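2,3-dihydroxybenzoate-AMP ligase (Bacillus subtilis, PDB 1MDB) belongs to the AMP-binding enzymes of the ANL superfamily, with a large N-terminal and a small C-terminal domain, and here holds adenosine monophosphate and 2,3-dihydroxy-benzoic acid. Local coordinates at residues D344-E347 against I348-T352; D372-P375 against G376-G379; A315-V318 against K319-G323; M287-A290 against S291-D295. One frame throughout, in Å; residues are numbered along the deposited sequence.

Interaction 1 of 4, residues D344-E347 against I348-T352; sequences DPEE and IIVNT
The CG2 methyl of Ile348 comes up to the Asp344 carboxylate at the start of a short helix, 3.7 Å from Asp344 OD1, the two side chains crossing obliquely. Ile348 holds CG1 on the side of its backbone N (chi1 -77°), and its far methyl then runs alongside the Pro345 ring, pointing the same way, with CD1 3.8 Å from Pro345 CD. In Ile349 CG1 likewise lies beside the backbone N, which brings it within 4.0 Å of Asp344 CB and CD1 to the Asp344 carbonyl. Glu346 bends at chi2 (68°), which lays its carboxylate end against Val350, CD being 3.9 Å from Val350 CG2. Asn351 folds back on the helix: ND2 donates to Glu347 O at 2.9 Å, in the carbonyl plane and on a lone pair, while its own backbone N reaches the same oxygen at 2.9 Å from above that plane. Pro345, at the N-cap, offers its carbonyl to Ile349 N at 3.2 Å, and Thr352, just past the last turn, returns OG1 to Ile348 O at 2.7 Å. Asp344 OD1 is further held by Tyr422 OH and Arg341 N, and Glu346 by a salt bridge to Lys319. Helix 346-351 thus lies with Ile349 on strand 325-331 and Ile348 on the Tyr422 loop, while Val350 meets Arg316.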
loop_
_atom_site.group_PDB
_atom_site.type_symbol
_atom_site.label_atom_id
_atom_site.label_comp_id
_atom_site.label_asym_id
_atom_site.label_seq_id
_atom_site.Cartn_x
_atom_site.Cartn_y
_atom_site.Cartn_z
ATOM N N ASP A 344 17.574 7.805 -12.840
ATOM C CA ASP A 344 16.834 8.279 -14.005
ATOM C C ASP A 344 16.893 9.799 -14.087
ATOM O O ASP A 344 17.160 10.472 -13.091
ATOM C CB ASP A 344 15.364 7.847 -13.908
ATOM C CG ASP A 344 15.107 6.499 -14.538
ATOM O OD1 ASP A 344 13.997 5.953 -14.344
ATOM O OD2 ASP A 344 16.010 5.989 -15.234
ATOM N N PRO A 345 16.651 10.361 -15.282
ATOM C CA PRO A 345 16.674 11.817 -15.456
ATOM C C PRO A 345 15.561 12.443 -14.618
ATOM O O PRO A 345 14.523 11.816 -14.406
ATOM C CB PRO A 345 16.423 11.989 -16.954
ATOM C CG PRO A 345 17.011 10.739 -17.540
ATOM C CD PRO A 345 16.538 9.677 -16.582
ATOM N N GLU A 346 15.765 13.673 -14.158
ATOM C CA GLU A 346 14.762 14.344 -13.339
ATOM C C GLU A 346 13.383 14.331 -13.999
ATOM O O GLU A 346 12.370 14.129 -13.328
ATOM C CB GLU A 346 15.180 15.792 -13.042
ATOM C CG GLU A 346 14.216 16.548 -12.103
ATOM C CD GLU A 346 14.212 16.008 -10.663
ATOM O OE1 GLU A 346 14.261 14.772 -10.484
ATOM O OE2 GLU A 346 14.143 16.818 -9.709
ATOM N N GLU A 347 13.348 14.528 -15.314
ATOM C CA GLU A 347 12.087 14.556 -16.048
ATOM C C GLU A 347 11.323 13.237 -16.037
ATOM O O GLU A 347 10.093 13.227 -16.030
ATOM C CB GLU A 347 12.321 14.976 -17.499
ATOM C CG GLU A 347 11.028 15.156 -18.278
ATOM C CD GLU A 347 11.255 15.331 -19.761
ATOM O OE1 GLU A 347 11.684 14.353 -20.414
ATOM O OE2 GLU A 347 11.004 16.447 -20.272
ATOM N N ILE A 348 12.038 12.121 -16.071
ATOM C CA ILE A 348 11.370 10.827 -16.045
ATOM C C ILE A 348 10.826 10.557 -14.641
ATOM O O ILE A 348 9.769 9.948 -14.483
ATOM C CB ILE A 348 12.321 9.692 -16.447
ATOM C CG1 ILE A 348 12.513 9.698 -17.966
ATOM C CG2 ILE A 348 11.771 8.356 -15.971
ATOM C CD1 ILE A 348 13.419 8.597 -18.475
ATOM N N ILE A 349 11.553 11.025 -13.631
ATOM C CA ILE A 349 11.148 10.845 -12.243
ATOM C C ILE A 349 9.950 11.739 -11.944
ATOM O O ILE A 349 9.041 11.352 -11.214
ATOM C CB ILE A 349 12.294 11.227 -11.266
ATOM C CG1 ILE A 349 13.444 10.231 -11.388
ATOM C CG2 ILE A 349 11.775 11.279 -9.832
ATOM C CD1 ILE A 349 14.669 10.622 -10.583
ATOM N N VAL A 350 9.956 12.933 -12.524
ATOM C CA VAL A 350 8.891 13.906 -12.305
ATOM C C VAL A 350 7.637 13.753 -13.159
ATOM O O VAL A 350 6.554 14.197 -12.759
ATOM C CB VAL A 350 9.434 15.346 -12.485
ATOM C CG1 VAL A 350 8.286 16.354 -12.569
ATOM C CG2 VAL A 350 10.352 15.690 -11.317
ATOM N N ASN A 351 7.752 13.112 -14.317
ATOM C CA ASN A 351 6.583 12.997 -15.179
ATOM C C ASN A 351 6.018 11.605 -15.426
ATOM O O ASN A 351 5.002 11.472 -16.107
ATOM C CB ASN A 351 6.868 13.689 -16.516
ATOM C CG ASN A 351 7.172 15.164 -16.347
ATOM O OD1 ASN A 351 6.305 15.952 -15.957
ATOM N ND2 ASN A 351 8.415 15.549 -16.625
ATOM N N THR A 352 6.655 10.571 -14.884
ATOM C CA THR A 352 6.143 9.216 -15.077
ATOM C C THR A 352 5.941 8.508 -13.741
ATOM O O THR A 352 6.329 9.013 -12.691
ATOM C CB THR A 352 7.103 8.348 -15.932
ATOM O OG1 THR A 352 8.198 7.891 -15.125
ATOM C CG2 THR A 352 7.644 9.151 -17.104
#

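Interaction 2 of 4, residues D372-P375 against G376-G379; sequences DVKP and GETG
Lys374 to Glu377 form a type II beta turn, closed by Glu377 N donating to Lys374 O at 2.9 Å with an N-H...O angle of 150°. Pro375 takes the second position, where the ring suits the required phi, and Gly376 the third, where the positive phi (76°) favours glycine. Flanking the turn, Val373 and Glu377 cross at about a right angle, the CG1 methyl of Val373 lying 3.5 Å from Glu377 O. With chi1 at 84°, that methyl sits between the backbone N and the carbonyl carbon of Val373; the position of the other methyl, CG2, is doubtful. The aliphatic root of Glu377 meets that of Lys374, Glu377 CG to Lys374 CB at 3.5 Å. Beyond this point the two chains part: Lys374 continues extended and away, while Glu377 bends at chi2. The turn is at the surface, in the connection between strands 362-366 and 379-384, antiparallel neighbours in a four-stranded sheet. Val373 is tied by backbone hydrogen bonding to Val365 of the first strand, Gly379 pairs with Val415, and Thr378 rests on Ile414 and Arg416 of strand 409-417.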
loop_
_atom_site.group_PDB
_atom_site.type_symbol
_atom_site.label_atom_id
_atom_site.label_comp_id
_atom_site.label_asym_id
_atom_site.label_seq_id
_atom_site.Cartn_x
_atom_site.Cartn_y
_atom_site.Cartn_z
ATOM N N ASP A 372 -5.741 -4.210 -28.233
ATOM C CA ASP A 372 -4.536 -3.451 -27.923
ATOM C C ASP A 372 -4.629 -2.077 -28.564
ATOM O O ASP A 372 -4.902 -1.951 -29.755
ATOM C CB ASP A 372 -3.283 -4.174 -28.424
ATOM C CG ASP A 372 -2.908 -5.362 -27.556
ATOM O OD1 ASP A 372 -3.219 -6.513 -27.939
ATOM O OD2 ASP A 372 -2.305 -5.142 -26.482
ATOM N N VAL A 373 -4.418 -1.042 -27.764
ATOM C CA VAL A 373 -4.481 0.312 -28.279
ATOM C C VAL A 373 -3.209 0.553 -29.091
ATOM O O VAL A 373 -2.238 -0.191 -28.969
ATOM C CB VAL A 373 -4.586 1.343 -27.123
ATOM C CG1 VAL A 373 -3.208 1.663 -26.567
ATOM C CG2 VAL A 373 -5.291 2.592 -27.608
ATOM N N LYS A 374 -3.218 1.581 -29.929
ATOM C CA LYS A 374 -2.054 1.888 -30.745
ATOM C C LYS A 374 -0.933 2.398 -29.844
ATOM O O LYS A 374 -1.193 2.950 -28.781
ATOM C CB LYS A 374 -2.428 2.933 -31.799
ATOM C CG LYS A 374 -3.609 2.506 -32.662
ATOM C CD LYS A 374 -3.948 3.535 -33.728
ATOM C CE LYS A 374 -5.139 3.081 -34.569
ATOM N NZ LYS A 374 -5.505 4.070 -35.629
ATOM N N PRO A 375 0.331 2.205 -30.254
ATOM C CA PRO A 375 1.488 2.649 -29.471
ATOM C C PRO A 375 1.366 4.060 -28.907
ATOM O O PRO A 375 0.996 4.993 -29.615
ATOM C CB PRO A 375 2.636 2.522 -30.464
ATOM C CG PRO A 375 2.252 1.305 -31.227
ATOM C CD PRO A 375 0.770 1.535 -31.490
ATOM N N GLY A 376 1.675 4.199 -27.620
ATOM C CA GLY A 376 1.613 5.498 -26.972
ATOM C C GLY A 376 0.213 5.979 -26.653
ATOM O O GLY A 376 0.041 7.010 -26.007
ATOM N N GLU A 377 -0.795 5.237 -27.102
ATOM C CA GLU A 377 -2.178 5.619 -26.850
ATOM C C GLU A 377 -2.598 5.280 -25.428
ATOM O O GLU A 377 -2.042 4.385 -24.794
ATOM C CB GLU A 377 -3.122 4.925 -27.837
ATOM C CG GLU A 377 -2.944 5.358 -29.284
ATOM C CD GLU A 377 -3.106 6.853 -29.462
ATOM O OE1 GLU A 377 -4.212 7.372 -29.187
ATOM O OE2 GLU A 377 -2.125 7.510 -29.871
ATOM N N THR A 378 -3.597 6.002 -24.940
ATOM C CA THR A 378 -4.117 5.798 -23.597
ATOM C C THR A 378 -5.175 4.702 -23.596
ATOM O O THR A 378 -5.949 4.575 -24.545
ATOM C CB THR A 378 -4.733 7.095 -23.063
ATOM O OG1 THR A 378 -3.717 8.098 -22.986
ATOM C CG2 THR A 378 -5.332 6.881 -21.688
ATOM N N GLY A 379 -5.198 3.910 -22.530
ATOM C CA GLY A 379 -6.173 2.843 -22.430
ATOM C C GLY A 379 -6.148 2.123 -21.095
ATOM O O GLY A 379 -5.530 2.582 -20.132
#

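Interaction 3 of 4, residues A315-V318 against K319-G323; sequences ARRV and KAVFG
Arg317 O receives the backbone N-H of Val321 at 3.0 Å, almost straight (165°), and a weak bond from Ala320 N at 3.1 Å. One residue on, Val318 O takes Phe322 N at 2.9 Å. The same oxygen lies at the edge of the Phe322 ring, near its plane. Before this turn of helix the backbone is bent by a type I beta turn, Val318 N donating to Ala315 O at 3.0 Å. Two waters then carry the chain into the helix: one is hydrogen-bonded to Ala315 O and accepts from Lys319 N at 2.9 Å, the other donates to Arg316 O at 2.7 Å and accepts weakly from Ala320 N. The first amides of helix 318-321 are thereby supplied by water and by the preceding turn. This short helix leads into strand 325-331 of the large mixed sheet, and Gly323, with positive phi, is where the chain leaves it. Among the side chains, Arg317 bends at chi3 (58°) and passes at a slant by Val321, NH2 4.2 Å from Val321 CG2, while Val318 CG1 stands 4.4 Å from Phe322 CD1. The CG1 methyl of Val321 covers one face of the Phe322 ring, offset toward its rim. Arg316 sends its guanidinium to Glu313 in a salt bridge. Phe322 also packs on Leu297 and on Met287 of helix 280-292, and Val318 on Phe310 and Leu326.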
loop_
_atom_site.group_PDB
_atom_site.type_symbol
_atom_site.label_atom_id
_atom_site.label_comp_id
_atom_site.label_asym_id
_atom_site.label_seq_id
_atom_site.Cartn_x
_atom_site.Cartn_y
_atom_site.Cartn_z
ATOM N N ALA A 315 5.804 16.879 -7.587
ATOM C CA ALA A 315 6.972 16.023 -7.705
ATOM C C ALA A 315 8.270 16.805 -7.953
ATOM O O ALA A 315 9.276 16.580 -7.279
ATOM C CB ALA A 315 6.745 15.006 -8.812
ATOM N N ARG A 316 8.233 17.725 -8.913
ATOM C CA ARG A 316 9.390 18.545 -9.278
ATOM C C ARG A 316 10.024 19.278 -8.096
ATOM O O ARG A 316 11.182 19.677 -8.161
ATOM C CB ARG A 316 8.983 19.593 -10.325
ATOM C CG ARG A 316 7.947 20.554 -9.790
ATOM C CD ARG A 316 7.927 21.892 -10.502
ATOM N NE ARG A 316 7.317 22.898 -9.634
ATOM C CZ ARG A 316 7.317 24.206 -9.870
ATOM N NH1 ARG A 316 7.892 24.696 -10.962
ATOM N NH2 ARG A 316 6.759 25.032 -8.994
ATOM N N ARG A 317 9.265 19.464 -7.024
ATOM C CA ARG A 317 9.769 20.184 -5.855
ATOM C C ARG A 317 10.595 19.349 -4.876
ATOM O O ARG A 317 11.357 19.895 -4.076
ATOM C CB ARG A 317 8.601 20.812 -5.097
ATOM C CG ARG A 317 7.799 21.829 -5.881
ATOM C CD ARG A 317 6.573 22.225 -5.083
ATOM N NE ARG A 317 6.945 22.772 -3.782
ATOM C CZ ARG A 317 6.127 22.837 -2.736
ATOM N NH1 ARG A 317 4.882 22.384 -2.829
ATOM N NH2 ARG A 317 6.556 23.357 -1.594
ATOM N N VAL A 318 10.440 18.032 -4.933
ATOM C CA VAL A 318 11.152 17.138 -4.023
ATOM C C VAL A 318 12.648 17.427 -3.896
ATOM O O VAL A 318 13.168 17.551 -2.785
ATOM C CB VAL A 318 10.956 15.664 -4.440
ATOM C CG1 VAL A 318 11.789 14.744 -3.547
ATOM C CG2 VAL A 318 9.481 15.297 -4.337
ATOM N N LYS A 319 13.330 17.536 -5.030
ATOM C CA LYS A 319 14.768 17.789 -5.050
ATOM C C LYS A 319 15.205 19.004 -4.240
ATOM O O LYS A 319 16.219 18.956 -3.552
ATOM C CB LYS A 319 15.247 17.957 -6.488
ATOM C CG LYS A 319 16.732 18.246 -6.613
ATOM C CD LYS A 319 17.131 18.413 -8.074
ATOM C CE LYS A 319 16.859 17.144 -8.872
ATOM N NZ LYS A 319 17.160 17.315 -10.321
ATOM N N ALA A 320 14.437 20.087 -4.324
ATOM C CA ALA A 320 14.756 21.318 -3.612
ATOM C C ALA A 320 14.297 21.363 -2.156
ATOM O O ALA A 320 14.988 21.933 -1.310
ATOM C CB ALA A 320 14.175 22.511 -4.365
ATOM N N VAL A 321 13.136 20.783 -1.860
ATOM C CA VAL A 321 12.617 20.803 -0.492
ATOM C C VAL A 321 13.284 19.779 0.423
ATOM O O VAL A 321 13.512 20.059 1.599
ATOM C CB VAL A 321 11.084 20.571 -0.453
ATOM C CG1 VAL A 321 10.617 20.389 0.994
ATOM C CG2 VAL A 321 10.361 21.759 -1.074
ATOM N N PHE A 322 13.592 18.600 -0.110
ATOM C CA PHE A 322 14.225 17.560 0.690
ATOM C C PHE A 322 15.669 17.279 0.292
ATOM O O PHE A 322 16.391 16.600 1.019
ATOM C CB PHE A 322 13.428 16.258 0.609
ATOM C CG PHE A 322 12.042 16.360 1.174
ATOM C CD1 PHE A 322 10.962 16.639 0.350
ATOM C CD2 PHE A 322 11.817 16.166 2.534
ATOM C CE1 PHE A 322 9.677 16.722 0.869
ATOM C CE2 PHE A 322 10.536 16.247 3.060
ATOM C CZ PHE A 322 9.462 16.524 2.224
ATOM N N GLY A 323 16.083 17.790 -0.861
ATOM C CA GLY A 323 17.448 17.590 -1.310
ATOM C C GLY A 323 17.803 16.147 -1.588
ATOM O O GLY A 323 18.966 15.755 -1.494
HETATM O O HOH W 1 12.349 16.487 -7.606
HETATM O O HOH W 2 12.833 21.317 -6.773
#

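Interaction 4 of 4, residues M287-A290 against S291-D295; sequences MDAA and SSRRD
Met287 O is met by the hydroxyl of Ser291, which donates from 3.2 Å almost in line with the carbonyl. Ser291 keeps OG on the side of its own backbone N (chi1 -56°), folding the group back over the preceding turn. The next carbonyl, Asp288 O, receives Ser291 N at 3.1 Å from well above its plane, with a weaker bond from Ser292 N; the carboxylate of Asp288 is salt-bridged to Arg479. Ala289 O is gripped by three donors: Arg293 N at 2.7 Å, nearly straight down the C=O direction, Ser292 N at 2.9 Å, from above the carbonyl plane, and Ser292 OG at 3.2 Å. Bonds to the third residue along thus mix with bonds to the fourth as helix 280-292 winds out, the helical arm of a beta-alpha-beta unit whose strands are 275-278 and 302-306. The methyl of Ala289 meets the start of the Arg293 side chain, CB to CG at 4.0 Å, and also touches Pro261. Arg293 then kinks at chi2 and chi3, its NH1 making a salt bridge to Asp262 and the chain lying on Phe265 and Pro266 of helix 261-271. Ala290 closes the segment, its methyl packed against Val321 of helix 318-321.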
loop_
_atom_site.group_PDB
_atom_site.type_symbol
_atom_site.label_atom_id
_atom_site.label_comp_id
_atom_site.label_asym_id
_atom_site.label_seq_id
_atom_site.Cartn_x
_atom_site.Cartn_y
_atom_site.Cartn_z
ATOM N N MET A 287 5.983 18.408 2.588
ATOM C CA MET A 287 6.636 19.512 1.907
ATOM C C MET A 287 6.354 20.828 2.625
ATOM O O MET A 287 7.260 21.638 2.789
ATOM C CB MET A 287 6.205 19.580 0.437
ATOM C CG MET A 287 6.633 18.350 -0.361
ATOM S SD MET A 287 6.625 18.590 -2.156
ATOM C CE MET A 287 8.331 18.934 -2.430
ATOM N N ASP A 288 5.117 21.042 3.071
ATOM C CA ASP A 288 4.813 22.276 3.801
ATOM C C ASP A 288 5.644 22.299 5.074
ATOM O O ASP A 288 6.313 23.284 5.387
ATOM C CB ASP A 288 3.337 22.359 4.214
ATOM C CG ASP A 288 2.416 22.667 3.056
ATOM O OD1 ASP A 288 1.213 22.880 3.308
ATOM O OD2 ASP A 288 2.885 22.692 1.897
ATOM N N ALA A 289 5.593 21.194 5.806
ATOM C CA ALA A 289 6.313 21.077 7.062
ATOM C C ALA A 289 7.815 21.271 6.890
ATOM O O ALA A 289 8.441 21.981 7.671
ATOM C CB ALA A 289 6.025 19.724 7.696
ATOM N N ALA A 290 8.390 20.657 5.860
ATOM C CA ALA A 290 9.827 20.764 5.635
ATOM C C ALA A 290 10.302 22.203 5.452
ATOM O O ALA A 290 11.497 22.491 5.561
ATOM C CB ALA A 290 10.230 19.922 4.431
ATOM N N SER A 291 9.367 23.107 5.178
ATOM C CA SER A 291 9.708 24.506 4.974
ATOM C C SER A 291 9.510 25.333 6.241
ATOM O O SER A 291 9.999 26.453 6.338
ATOM C CB SER A 291 8.869 25.084 3.830
ATOM O OG SER A 291 9.033 24.321 2.640
ATOM N N SER A 292 8.800 24.784 7.216
ATOM C CA SER A 292 8.564 25.506 8.460
ATOM C C SER A 292 9.286 24.855 9.640
ATOM O O SER A 292 9.482 25.483 10.681
ATOM C CB SER A 292 7.068 25.566 8.753
ATOM O OG SER A 292 6.553 24.269 8.984
ATOM N N ARG A 293 9.674 23.594 9.475
ATOM C CA ARG A 293 10.374 22.855 10.525
ATOM C C ARG A 293 11.884 23.056 10.395
ATOM O O ARG A 293 12.394 23.297 9.300
ATOM C CB ARG A 293 10.046 21.364 10.426
ATOM C CG ARG A 293 8.566 21.020 10.570
ATOM C CD ARG A 293 8.236 20.518 11.970
ATOM N NE ARG A 293 9.107 19.412 12.358
ATOM C CZ ARG A 293 9.020 18.748 13.507
ATOM N NH1 ARG A 293 8.094 19.066 14.399
ATOM N NH2 ARG A 293 9.877 17.771 13.770
ATOM N N ARG A 294 12.593 22.961 11.516
ATOM C CA ARG A 294 14.041 23.136 11.519
ATOM C C ARG A 294 14.765 21.803 11.670
ATOM O O ARG A 294 15.961 21.768 11.953
ATOM C CB ARG A 294 14.468 24.084 12.649
ATOM C CG ARG A 294 13.914 25.502 12.520
ATOM C CD ARG A 294 14.952 26.549 12.915
ATOM N NE ARG A 294 14.520 27.905 12.575
ATOM C CZ ARG A 294 15.315 28.974 12.594
ATOM N NH1 ARG A 294 16.592 28.852 12.935
ATOM N NH2 ARG A 294 14.832 30.167 12.269
ATOM N N ASP A 295 14.042 20.705 11.482
ATOM C CA ASP A 295 14.651 19.389 11.592
ATOM C C ASP A 295 15.649 19.202 10.470
ATOM O O ASP A 295 15.518 19.811 9.411
ATOM C CB ASP A 295 13.594 18.291 11.521
ATOM C CG ASP A 295 12.634 18.339 12.687
ATOM O OD1 ASP A 295 11.757 19.233 12.698
ATOM O OD2 ASP A 295 12.769 17.490 13.596
#

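Interactions 1, 3 and 4 lie in helical turns; interaction 2 is a loop turn, clear of the rest, its nearest atoms about 12 Å from interaction 1. Interactions 1 and 3 are partly buried and touch through the Glu346-Lys319 salt bridge and the packing of Val350 on Arg316. Interaction 3 also meets interaction 4, where Met287 and Ala290 pack on Arg317, Val321 and Phe322, so 315-323 sits between the other two. Interactions 2 and 4 are surface contacts. Branched aliphatic side chains and an asparagine amide turned back onto a helix carbonyl mark interaction 1, waters interaction 3, serine hydroxyls interaction 4, and a proline-glycine turn interaction 2.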